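Local coordinates for protein alkylpurine DNA glycosylase AlkC (Pseudomonas fluorescens, PDB 5VHV) that probably excises alkylated purine bases from DNA to start base excision repair, recognising the lesion without flipping it out of the helix, at residues H126-T131 against A165-D170; N198-T201 against W207-S210; S210-W215 against H228-L233. One frame throughout, in Å; residues are numbered along the deposited sequence.

Interaction 1 (H126-T131 against A165-D170); sequences HDFQRT and AEVQAD
In the HEAT-like helical solenoid of the DNA alkylation repair family, F128, at the start of helix 128-138, packs against E166 and V167 of the short helix 165-169. The contact is small, about 151 Å² over both sides, and runs entirely through side chains, with no hydrogen bond across it. E166 lays its carboxylate on one face of the phenyl ring: CD lies 3.5 Å above the ring plane and off centre, toward the rim, and the two planes are 26° apart. E166 OE1 comes closest near the root of the ring, 3.3 Å from F128 CB, and E166 OE2 lies 3.5 Å from F128 CD2. The methylene behind this group also faces the ring, E166 CG standing 4.2 Å from the F128 centroid in a CH-pi contact almost on the ring normal. An extended chain, with CG anti to the backbone N (chi1 -177°) and chi2 also near anti, carries the carboxylate out to the ring. V167 approaches F128 at about a right angle and obliquely to its ring, its CG2 methyl 3.7 Å from F128 CE1. L173, in the loop after helix 165-169, also touches the phenyl group, so a buried ring is bordered by apolar carbon and by an exposed acidic side chain. Beside the ring, the turn into helix 128-138 is braced locally. The carbonyl oxygen of D127, at the N-cap position, accepts both the backbone N and OG1 of T131, the hydroxyl at 2.9 Å. The D127 carboxylate instead turns to the preceding residue: H126 ND1 donates to D127 OD2 over 2.7 Å, with OD2 in the imidazole plane and the donor above the carboxylate plane.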
ATOM      1  N   HIS A 126      -5.867 -11.490 -18.188  1.00 15.97           N
ATOM      2  CA  HIS A 126      -6.389 -12.245 -19.329  1.00 18.45           C
ATOM      3  C   HIS A 126      -6.432 -11.446 -20.629  1.00 18.14           C
ATOM      4  O   HIS A 126      -6.350 -12.044 -21.717  1.00 17.44           O
ATOM      5  CB  HIS A 126      -7.799 -12.755 -18.998  1.00 19.24           C
ATOM      6  CG  HIS A 126      -8.326 -13.770 -19.974  1.00 47.98           C
ATOM      7  ND1 HIS A 126      -9.037 -13.422 -21.104  1.00 48.96           N
ATOM      8  CD2 HIS A 126      -8.250 -15.124 -19.983  1.00 55.09           C
ATOM      9  CE1 HIS A 126      -9.371 -14.516 -21.769  1.00 51.96           C
ATOM     10  NE2 HIS A 126      -8.904 -15.562 -21.111  1.00 35.23           N
ATOM     11  N   ASP A 127      -6.485 -10.119 -20.546  1.00 16.47           N
ATOM     12  CA  ASP A 127      -6.639  -9.240 -21.710  1.00 20.07           C
ATOM     13  C   ASP A 127      -5.817  -7.965 -21.498  1.00 17.61           C
ATOM     14  O   ASP A 127      -6.334  -6.845 -21.443  1.00 15.84           O
ATOM     15  CB  ASP A 127      -8.118  -8.920 -21.912  1.00 15.71           C
ATOM     16  CG  ASP A 127      -8.903 -10.146 -22.289  1.00 27.79           C
ATOM     17  OD1 ASP A 127      -8.950 -10.487 -23.474  1.00 26.17           O
ATOM     18  OD2 ASP A 127      -9.400 -10.804 -21.377  1.00 24.93           O
ATOM     19  N   PHE A 128      -4.500  -8.140 -21.377  1.00 15.90           N
ATOM     20  CA  PHE A 128      -3.665  -7.057 -20.882  1.00 16.58           C
ATOM     21  C   PHE A 128      -3.762  -5.819 -21.774  1.00 15.14           C
ATOM     22  O   PHE A 128      -4.047  -4.718 -21.285  1.00 16.48           O
ATOM     23  CB  PHE A 128      -2.209  -7.489 -20.755  1.00 18.86           C
ATOM     24  CG  PHE A 128      -1.343  -6.379 -20.277  1.00 15.95           C
ATOM     25  CD1 PHE A 128      -1.398  -5.989 -18.957  1.00 15.33           C
ATOM     26  CD2 PHE A 128      -0.545  -5.677 -21.154  1.00 20.25           C
ATOM     27  CE1 PHE A 128      -0.647  -4.941 -18.489  1.00 18.41           C
ATOM     28  CE2 PHE A 128       0.225  -4.608 -20.700  1.00 20.98           C
ATOM     29  CZ  PHE A 128       0.172  -4.241 -19.362  1.00 19.04           C
ATOM     30  N   GLN A 129      -3.504  -5.976 -23.074  1.00 16.03           N
ATOM     31  CA  GLN A 129      -3.404  -4.790 -23.937  1.00 15.60           C
ATOM     32  C   GLN A 129      -4.746  -4.068 -24.021  1.00 19.24           C
ATOM     33  O   GLN A 129      -4.800  -2.828 -23.951  1.00 19.62           O
ATOM     34  CB  GLN A 129      -2.892  -5.189 -25.333  1.00 16.78           C
ATOM     35  CG  GLN A 129      -2.180  -4.087 -26.101  1.00 34.19           C
ATOM     36  CD  GLN A 129      -0.859  -3.639 -25.435  1.00 21.21           C
ATOM     37  OE1 GLN A 129       0.004  -4.457 -25.122  1.00 35.86           O
ATOM     38  NE2 GLN A 129      -0.733  -2.355 -25.207  1.00 38.95           N
ATOM     39  N   ARG A 130      -5.843  -4.831 -24.140  1.00 15.48           N
ATOM     40  CA  ARG A 130      -7.168  -4.223 -24.232  1.00 15.49           C
ATOM     41  C   ARG A 130      -7.481  -3.418 -22.980  1.00 16.18           C
ATOM     42  O   ARG A 130      -8.032  -2.312 -23.059  1.00 18.94           O
ATOM     43  CB  ARG A 130      -8.229  -5.300 -24.443  1.00 15.66           C
ATOM     44  CG  ARG A 130      -9.437  -4.812 -25.234  1.00 19.57           C
ATOM     45  CD  ARG A 130     -10.501  -5.903 -25.377  1.00 22.31           C
ATOM     46  NE  ARG A 130     -11.582  -5.455 -26.254  1.00 22.55           N
ATOM     47  CZ  ARG A 130     -12.655  -6.182 -26.564  1.00 22.94           C
ATOM     48  NH1 ARG A 130     -12.808  -7.419 -26.074  1.00 20.51           N
ATOM     49  NH2 ARG A 130     -13.588  -5.662 -27.352  1.00 28.96           N
ATOM     50  N   THR A 131      -7.139  -3.966 -21.815  1.00 17.14           N
ATOM     51  CA  THR A 131      -7.455  -3.327 -20.543  1.00 14.15           C
ATOM     52  C   THR A 131      -6.521  -2.149 -20.278  1.00 15.89           C
ATOM     53  O   THR A 131      -6.949  -1.109 -19.755  1.00 16.69           O
ATOM     54  CB  THR A 131      -7.374  -4.363 -19.412  1.00 13.48           C
ATOM     55  OG1 THR A 131      -8.197  -5.502 -19.735  1.00 14.72           O
ATOM     56  CG2 THR A 131      -7.841  -3.786 -18.096  1.00 15.75           C
ATOM     57  N   ALA A 165       2.785  -9.921 -13.353  1.00 15.76           N
ATOM     58  CA  ALA A 165       4.133 -10.229 -13.828  1.00 19.30           C
ATOM     59  C   ALA A 165       4.490  -9.432 -15.073  1.00 22.00           C
ATOM     60  O   ALA A 165       5.651  -9.038 -15.250  1.00 19.32           O
ATOM     61  CB  ALA A 165       4.270 -11.726 -14.106  1.00 25.30           C
ATOM     62  N   GLU A 166       3.510  -9.177 -15.939  1.00 18.82           N
ATOM     63  CA  GLU A 166       3.776  -8.460 -17.184  1.00 24.42           C
ATOM     64  C   GLU A 166       4.148  -7.005 -16.910  1.00 17.22           C
ATOM     65  O   GLU A 166       5.078  -6.465 -17.532  1.00 18.35           O
ATOM     66  CB  GLU A 166       2.539  -8.569 -18.097  1.00 19.77           C
ATOM     67  CG  GLU A 166       2.697  -7.926 -19.446  1.00 24.31           C
ATOM     68  CD  GLU A 166       1.672  -8.405 -20.473  1.00 28.07           C
ATOM     69  OE1 GLU A 166       0.665  -9.042 -20.092  1.00 23.79           O
ATOM     70  OE2 GLU A 166       1.895  -8.147 -21.674  1.00 22.98           O
ATOM     71  N   VAL A 167       3.441  -6.369 -15.967  1.00 17.59           N
ATOM     72  CA  VAL A 167       3.759  -5.008 -15.535  1.00 17.26           C
ATOM     73  C   VAL A 167       5.098  -4.977 -14.806  1.00 17.51           C
ATOM     74  O   VAL A 167       5.947  -4.111 -15.048  1.00 20.10           O
ATOM     75  CB  VAL A 167       2.628  -4.469 -14.640  1.00 16.97           C
ATOM     76  CG1 VAL A 167       2.982  -3.114 -14.038  1.00 17.43           C
ATOM     77  CG2 VAL A 167       1.346  -4.359 -15.435  1.00 18.54           C
ATOM     78  N   GLN A 168       5.279  -5.902 -13.876  1.00 18.01           N
ATOM     79  CA  GLN A 168       6.492  -5.955 -13.073  1.00 22.38           C
ATOM     80  C   GLN A 168       7.734  -6.033 -13.945  1.00 26.97           C
ATOM     81  O   GLN A 168       8.766  -5.421 -13.630  1.00 26.98           O
ATOM     82  CB  GLN A 168       6.375  -7.165 -12.145  1.00 25.14           C
ATOM     83  CG  GLN A 168       7.252  -7.226 -10.969  1.00 35.22           C
ATOM     84  CD  GLN A 168       6.878  -8.415 -10.116  1.00 35.24           C
ATOM     85  OE1 GLN A 168       5.900  -9.127 -10.413  1.00 38.65           O
ATOM     86  NE2 GLN A 168       7.638  -8.651  -9.077  1.00 43.09           N
ATOM     87  N   ALA A 169       7.648  -6.756 -15.067  1.00 22.31           N
ATOM     88  CA  ALA A 169       8.795  -6.965 -15.944  1.00 26.83           C
ATOM     89  C   ALA A 169       9.088  -5.785 -16.854  1.00 32.97           C
ATOM     90  O   ALA A 169      10.192  -5.717 -17.396  1.00 29.16           O
ATOM     91  CB  ALA A 169       8.582  -8.202 -16.822  1.00 28.42           C
ATOM     92  N   ASP A 170       8.146  -4.864 -17.050  1.00 21.57           N
ATOM     93  CA  ASP A 170       8.321  -3.796 -18.037  1.00 23.95           C
ATOM     94  C   ASP A 170       7.670  -2.509 -17.560  1.00 22.78           C
ATOM     95  O   ASP A 170       6.493  -2.249 -17.839  1.00 18.64           O
ATOM     96  CB  ASP A 170       7.746  -4.205 -19.389  1.00 24.28           C
ATOM     97  CG  ASP A 170       8.021  -3.187 -20.466  1.00 25.71           C
ATOM     98  OD1 ASP A 170       8.672  -2.159 -20.190  1.00 25.72           O
ATOM     99  OD2 ASP A 170       7.582  -3.418 -21.606  1.00 32.35           O
TER

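Interaction 2 (N198-T201 against W207-S210); sequences NDIT and WVLS
Apolar packing carries this contact, with I200 and T201, late in helix 187-201, meeting W207 and V208 of helix 205-213. The tightest touch is methyl to methyl, I200 CG2 to V208 CG2 at 3.4 Å, closer than usual for two carbons. With CG1 anti to the carbonyl carbon (chi1 -60°), I200 turns CG2 to V208 and sends CD1 to W207, where I200 CD1 lies 4.1 Å from W207 CZ3 and oblique to the indole. T201 adds its CG2 methyl, 3.7 Å from V208 CG1 and 3.8 Å from V208 CG2, which leaves V208 packed by both residues. No hydrogen bond crosses between the segments; the polar ends turn to other partners. T201 OG1 (chi1 68°) reaches back to donate to N198 O over 2.7 Å, in the carbonyl plane and on a lone pair, which fixes the rotation that presents CG2 to V208. A serine here would probably leave V208 without the methyl packed against its two branches, opening a gap at that point. W207 NE1 is held by E172 OE1, and N198 ND2 bonds a phosphate of the bound DNA. Within the HEAT-like solenoid, the two helices meet across a short turn: helix 175-181 borders I200 through L178 and W207 through A175, and helix 231-235 places L233 against T201.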
ATOM      1  N   ASN A 198       6.965   3.035  -5.855  1.00 16.43           N
ATOM      2  CA  ASN A 198       7.694   2.259  -4.854  1.00 12.81           C
ATOM      3  C   ASN A 198       7.687   0.766  -5.195  1.00 15.46           C
ATOM      4  O   ASN A 198       8.720   0.095  -5.082  1.00 15.66           O
ATOM      5  CB  ASN A 198       7.102   2.535  -3.464  1.00 13.26           C
ATOM      6  CG  ASN A 198       7.809   1.789  -2.369  1.00 19.18           C
ATOM      7  OD1 ASN A 198       9.017   1.936  -2.179  1.00 17.75           O
ATOM      8  ND2 ASN A 198       7.060   1.008  -1.616  1.00 16.43           N
ATOM      9  N   ASP A 199       6.547   0.224  -5.633  1.00 14.26           N
ATOM     10  CA  ASP A 199       6.533  -1.154  -6.147  1.00 14.04           C
ATOM     11  C   ASP A 199       7.624  -1.371  -7.200  1.00 14.88           C
ATOM     12  O   ASP A 199       8.311  -2.396  -7.209  1.00 16.66           O
ATOM     13  CB  ASP A 199       5.190  -1.507  -6.805  1.00 16.02           C
ATOM     14  CG  ASP A 199       4.029  -1.699  -5.841  1.00 16.23           C
ATOM     15  OD1 ASP A 199       4.144  -1.604  -4.601  1.00 15.70           O
ATOM     16  OD2 ASP A 199       2.945  -1.982  -6.395  1.00 15.37           O
ATOM     17  N   ILE A 200       7.727  -0.453  -8.159  1.00 14.83           N
ATOM     18  CA  ILE A 200       8.691  -0.624  -9.244  1.00 14.67           C
ATOM     19  C   ILE A 200      10.100  -0.649  -8.691  1.00 16.03           C
ATOM     20  O   ILE A 200      10.962  -1.369  -9.214  1.00 18.30           O
ATOM     21  CB  ILE A 200       8.534   0.481 -10.305  1.00 14.91           C
ATOM     22  CG1 ILE A 200       7.122   0.443 -10.908  1.00 15.43           C
ATOM     23  CG2 ILE A 200       9.576   0.336 -11.415  1.00 19.00           C
ATOM     24  CD1 ILE A 200       6.838   1.608 -11.840  1.00 20.18           C
ATOM     25  N   THR A 201      10.362   0.117  -7.627  1.00 16.19           N
ATOM     26  CA  THR A 201      11.726   0.168  -7.130  1.00 14.50           C
ATOM     27  C   THR A 201      12.180  -1.185  -6.612  1.00 19.49           C
ATOM     28  O   THR A 201      13.392  -1.393  -6.468  1.00 19.47           O
ATOM     29  CB  THR A 201      11.950   1.220  -6.019  1.00 16.19           C
ATOM     30  OG1 THR A 201      11.274   0.863  -4.808  1.00 16.76           O
ATOM     31  CG2 THR A 201      11.565   2.621  -6.454  1.00 19.30           C
ATOM     32  N   TRP A 207      15.345   2.529 -13.011  1.00 23.66           N
ATOM     33  CA  TRP A 207      14.334   3.105 -13.890  1.00 23.33           C
ATOM     34  C   TRP A 207      13.544   4.192 -13.173  1.00 23.44           C
ATOM     35  O   TRP A 207      13.286   5.261 -13.742  1.00 24.93           O
ATOM     36  CB  TRP A 207      13.396   2.013 -14.404  1.00 23.94           C
ATOM     37  CG  TRP A 207      12.429   2.508 -15.423  1.00 24.73           C
ATOM     38  CD1 TRP A 207      12.582   2.471 -16.786  1.00 27.54           C
ATOM     39  CD2 TRP A 207      11.150   3.104 -15.179  1.00 22.20           C
ATOM     40  NE1 TRP A 207      11.480   3.011 -17.395  1.00 28.21           N
ATOM     41  CE2 TRP A 207      10.590   3.416 -16.436  1.00 27.52           C
ATOM     42  CE3 TRP A 207      10.430   3.415 -14.026  1.00 21.59           C
ATOM     43  CZ2 TRP A 207       9.344   4.027 -16.566  1.00 27.48           C
ATOM     44  CZ3 TRP A 207       9.192   4.023 -14.156  1.00 22.37           C
ATOM     45  CH2 TRP A 207       8.662   4.319 -15.424  1.00 23.67           C
ATOM     46  N   VAL A 208      13.154   3.939 -11.922  1.00 23.40           N
ATOM     47  CA  VAL A 208      12.446   4.948 -11.138  1.00 21.07           C
ATOM     48  C   VAL A 208      13.354   6.142 -10.860  1.00 20.94           C
ATOM     49  O   VAL A 208      12.919   7.295 -10.931  1.00 21.04           O
ATOM     50  CB  VAL A 208      11.924   4.330  -9.829  1.00 20.39           C
ATOM     51  CG1 VAL A 208      11.330   5.401  -8.921  1.00 18.97           C
ATOM     52  CG2 VAL A 208      10.913   3.216 -10.100  1.00 20.42           C
ATOM     53  N   LEU A 209      14.620   5.889 -10.519  1.00 19.92           N
ATOM     54  CA  LEU A 209      15.539   6.981 -10.222  1.00 20.49           C
ATOM     55  C   LEU A 209      15.739   7.864 -11.444  1.00 21.50           C
ATOM     56  O   LEU A 209      15.674   9.095 -11.354  1.00 24.69           O
ATOM     57  CB  LEU A 209      16.880   6.428  -9.733  1.00 21.24           C
ATOM     58  CG  LEU A 209      16.814   5.760  -8.354  1.00 19.09           C
ATOM     59  CD1 LEU A 209      18.037   4.838  -8.161  1.00 23.92           C
ATOM     60  CD2 LEU A 209      16.744   6.804  -7.247  1.00 22.30           C
ATOM     61  N   SER A 210      15.962   7.249 -12.603  1.00 23.50           N
ATOM     62  CA  SER A 210      16.102   8.027 -13.823  1.00 25.22           C
ATOM     63  C   SER A 210      14.835   8.822 -14.115  1.00 25.06           C
ATOM     64  O   SER A 210      14.905   9.997 -14.507  1.00 25.46           O
ATOM     65  CB  SER A 210      16.450   7.106 -14.990  1.00 30.26           C
ATOM     66  OG  SER A 210      17.763   6.593 -14.846  1.00 29.31           O
TER

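Interaction 3 (S210-W215 against H228-L233); sequences SLIEGW and HALRSL
I212, near the end of helix 205-213, faces L230, the residue at which the chain breaks out of helix 220-229 before entering helix 231-235, and their CA atoms, 9.1 Å apart, are the nearest pair between the two segments. Side chains alone bridge this distance. I212 and L230 reach toward each other tip to tip: I212 CD1 sits 3.9 Å from L230 CG and at much the same distance from both leucine methyls, so the methyl packs on the branched end of the leucine. The same isoleucine carbon also meets A229 CB, at 4.0 Å. One methyl thus serves both residues, and it gets there because I212 CG1 lies anti to the carbonyl carbon (chi1 -62°) and the chain then runs on extended. Behind this tip, I212 CG1 lies over one face of the W215 indole, 3.9 Å above its plane and offset toward the rim. W215 follows a tight turn in which G214 N bonds L211 O and W215 N bonds I212 O. These helices belong to the HEAT-like solenoid of the DNA alkylation repair family, and the contact joins its consecutive helices 205-213 and 220-229 in a buried apolar seam, with L244 of helix 239-244 touching both I212 and L230. Around the helix break the chain meets DNA: H228 before it and S232 after it pack on phosphates, and R231 on a modified base. R231 is steadied from within, its NH1 donating to H228 O at 3.0 Å with an N-H...O angle of 160°. N195 OD1 also accepts from NH1, and the H228 oxygen lies close to the guanidinium plane, while the donor stands 42° out of the carbonyl plane of H228.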
ATOM      1  N   SER A 210      15.962   7.249 -12.603  1.00 23.50           N
ATOM      2  CA  SER A 210      16.102   8.027 -13.823  1.00 25.22           C
ATOM      3  C   SER A 210      14.835   8.822 -14.115  1.00 25.06           C
ATOM      4  O   SER A 210      14.905   9.997 -14.507  1.00 25.46           O
ATOM      5  CB  SER A 210      16.450   7.106 -14.990  1.00 30.26           C
ATOM      6  OG  SER A 210      17.763   6.593 -14.846  1.00 29.31           O
ATOM      7  N   LEU A 211      13.668   8.192 -13.947  1.00 24.61           N
ATOM      8  CA  LEU A 211      12.403   8.882 -14.178  1.00 23.04           C
ATOM      9  C   LEU A 211      12.299  10.130 -13.319  1.00 23.18           C
ATOM     10  O   LEU A 211      12.056  11.232 -13.824  1.00 22.40           O
ATOM     11  CB  LEU A 211      11.232   7.942 -13.875  1.00 22.61           C
ATOM     12  CG  LEU A 211       9.827   8.477 -14.184  1.00 25.95           C
ATOM     13  CD1 LEU A 211       9.583   8.489 -15.701  1.00 27.70           C
ATOM     14  CD2 LEU A 211       8.743   7.667 -13.462  1.00 26.08           C
ATOM     15  N   ILE A 212      12.489   9.978 -12.005  1.00 22.36           N
ATOM     16  CA  ILE A 212      12.272  11.100 -11.106  1.00 20.13           C
ATOM     17  C   ILE A 212      13.379  12.142 -11.257  1.00 26.01           C
ATOM     18  O   ILE A 212      13.157  13.342 -11.035  1.00 22.94           O
ATOM     19  CB  ILE A 212      12.110  10.566  -9.669  1.00 18.37           C
ATOM     20  CG1 ILE A 212      10.879   9.662  -9.588  1.00 24.29           C
ATOM     21  CG2 ILE A 212      11.970  11.706  -8.688  1.00 21.53           C
ATOM     22  CD1 ILE A 212      10.671   9.019  -8.203  1.00 21.37           C
ATOM     23  N   GLU A 213      14.561  11.734 -11.711  1.00 21.69           N
ATOM     24  CA  GLU A 213      15.579  12.721 -12.033  1.00 22.51           C
ATOM     25  C   GLU A 213      15.161  13.624 -13.197  1.00 26.90           C
ATOM     26  O   GLU A 213      15.771  14.677 -13.397  1.00 25.58           O
ATOM     27  CB  GLU A 213      16.904  12.007 -12.331  1.00 29.23           C
ATOM     28  CG  GLU A 213      17.568  11.494 -11.048  1.00 26.13           C
ATOM     29  CD  GLU A 213      18.707  10.531 -11.284  1.00 32.22           C
ATOM     30  OE1 GLU A 213      18.988  10.189 -12.453  1.00 28.71           O
ATOM     31  OE2 GLU A 213      19.315  10.104 -10.278  1.00 29.29           O
ATOM     32  N   GLY A 214      14.141  13.240 -13.964  1.00 25.01           N
ATOM     33  CA  GLY A 214      13.604  14.082 -15.013  1.00 32.34           C
ATOM     34  C   GLY A 214      12.423  14.929 -14.588  1.00 29.12           C
ATOM     35  O   GLY A 214      11.901  15.715 -15.385  1.00 29.10           O
ATOM     36  N   TRP A 215      12.000  14.809 -13.337  1.00 25.55           N
ATOM     37  CA  TRP A 215      10.815  15.488 -12.839  1.00 28.81           C
ATOM     38  C   TRP A 215      11.159  16.871 -12.310  1.00 29.97           C
ATOM     39  O   TRP A 215      12.295  17.159 -11.926  1.00 30.38           O
ATOM     40  CB  TRP A 215      10.168  14.682 -11.716  1.00 22.89           C
ATOM     41  CG  TRP A 215       9.359  13.548 -12.141  1.00 20.47           C
ATOM     42  CD1 TRP A 215       9.194  13.058 -13.406  1.00 24.47           C
ATOM     43  CD2 TRP A 215       8.575  12.730 -11.281  1.00 24.67           C
ATOM     44  NE1 TRP A 215       8.337  11.977 -13.380  1.00 24.76           N
ATOM     45  CE2 TRP A 215       7.949  11.756 -12.082  1.00 25.73           C
ATOM     46  CE3 TRP A 215       8.329  12.737  -9.902  1.00 26.79           C
ATOM     47  CZ2 TRP A 215       7.096  10.794 -11.550  1.00 24.37           C
ATOM     48  CZ3 TRP A 215       7.493  11.777  -9.372  1.00 22.99           C
ATOM     49  CH2 TRP A 215       6.884  10.816 -10.195  1.00 24.27           C
ATOM     50  N   HIS A 228       7.702   9.790  -1.411  1.00 18.57           N
ATOM     51  CA  HIS A 228       7.062   8.548  -1.001  1.00 18.20           C
ATOM     52  C   HIS A 228       7.309   7.411  -1.985  1.00 13.98           C
ATOM     53  O   HIS A 228       7.351   6.255  -1.570  1.00 18.71           O
ATOM     54  CB  HIS A 228       5.583   8.830  -0.760  1.00 20.06           C
ATOM     55  CG  HIS A 228       5.385   9.724   0.418  1.00 25.08           C
ATOM     56  ND1 HIS A 228       5.224   9.236   1.698  1.00 37.89           N
ATOM     57  CD2 HIS A 228       5.434  11.072   0.530  1.00 30.24           C
ATOM     58  CE1 HIS A 228       5.123  10.250   2.541  1.00 40.80           C
ATOM     59  NE2 HIS A 228       5.255  11.374   1.859  1.00 37.44           N
ATOM     60  N   ALA A 229       7.534   7.731  -3.258  1.00 14.65           N
ATOM     61  CA  ALA A 229       7.931   6.735  -4.245  1.00 17.75           C
ATOM     62  C   ALA A 229       9.284   6.140  -3.896  1.00 14.45           C
ATOM     63  O   ALA A 229       9.521   4.945  -4.094  1.00 17.56           O
ATOM     64  CB  ALA A 229       8.007   7.387  -5.628  1.00 16.30           C
ATOM     65  N   LEU A 230      10.199   6.984  -3.422  1.00 13.58           N
ATOM     66  CA  LEU A 230      11.579   6.609  -3.177  1.00 14.72           C
ATOM     67  C   LEU A 230      11.812   6.125  -1.755  1.00 18.42           C
ATOM     68  O   LEU A 230      12.961   5.878  -1.379  1.00 16.71           O
ATOM     69  CB  LEU A 230      12.496   7.794  -3.463  1.00 18.00           C
ATOM     70  CG  LEU A 230      12.585   8.243  -4.931  1.00 19.32           C
ATOM     71  CD1 LEU A 230      13.299   9.578  -5.077  1.00 24.27           C
ATOM     72  CD2 LEU A 230      13.272   7.172  -5.757  1.00 21.55           C
ATOM     73  N   ARG A 231      10.752   5.929  -0.978  1.00 18.53           N
ATOM     74  CA  ARG A 231      10.931   5.695   0.457  1.00 14.92           C
ATOM     75  C   ARG A 231      11.737   4.440   0.753  1.00 17.25           C
ATOM     76  O   ARG A 231      12.483   4.414   1.741  1.00 16.28           O
ATOM     77  CB  ARG A 231       9.573   5.641   1.143  1.00 13.46           C
ATOM     78  CG  ARG A 231       8.682   4.426   0.791  1.00 13.98           C
ATOM     79  CD  ARG A 231       7.316   4.689   1.382  1.00 20.61           C
ATOM     80  NE  ARG A 231       6.369   3.588   1.324  1.00 15.58           N
ATOM     81  CZ  ARG A 231       5.453   3.415   0.377  1.00 15.21           C
ATOM     82  NH1 ARG A 231       5.392   4.222  -0.662  1.00 14.83           N
ATOM     83  NH2 ARG A 231       4.576   2.431   0.495  1.00 15.80           N
ATOM     84  N   SER A 232      11.598   3.384  -0.056  1.00 16.14           N
ATOM     85  CA  SER A 232      12.372   2.175   0.199  1.00 16.20           C
ATOM     86  C   SER A 232      13.834   2.393  -0.164  1.00 14.48           C
ATOM     87  O   SER A 232      14.738   2.018   0.591  1.00 17.54           O
ATOM     88  CB  SER A 232      11.778   0.987  -0.579  1.00 16.79           C
ATOM     89  OG  SER A 232      10.431   0.745  -0.191  1.00 16.64           O
ATOM     90  N   LEU A 233      14.093   3.045  -1.296  1.00 16.09           N
ATOM     91  CA  LEU A 233      15.479   3.310  -1.674  1.00 18.16           C
ATOM     92  C   LEU A 233      16.156   4.256  -0.688  1.00 17.22           C
ATOM     93  O   LEU A 233      17.353   4.109  -0.418  1.00 17.51           O
ATOM     94  CB  LEU A 233      15.543   3.878  -3.091  1.00 15.20           C
ATOM     95  CG  LEU A 233      15.033   2.937  -4.197  1.00 16.81           C
ATOM     96  CD1 LEU A 233      15.161   3.571  -5.588  1.00 17.20           C
ATOM     97  CD2 LEU A 233      15.777   1.617  -4.171  1.00 21.96           C
TER

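Following the chain, interaction 1 comes first and closes the longest loop, bringing helix 165-169 back to the start of helix 128-138 across 33 residues. Interaction 2 then closes a loop of five residues, the link from helix 187-201 into the start of helix 205-213, and interaction 3 spans twelve to the break after helix 220-229. The three run in series, none nesting or crossing, but interactions 2 and 3 share S210, and their centres are only 6 Å apart. They join through a probable hydrogen bond between N198 OD1 and S232 OG and through L209 packing on L230. Interaction 1 stands apart, linked by Q168, which bonds D203 and H204 in the turn that interaction 2 closes.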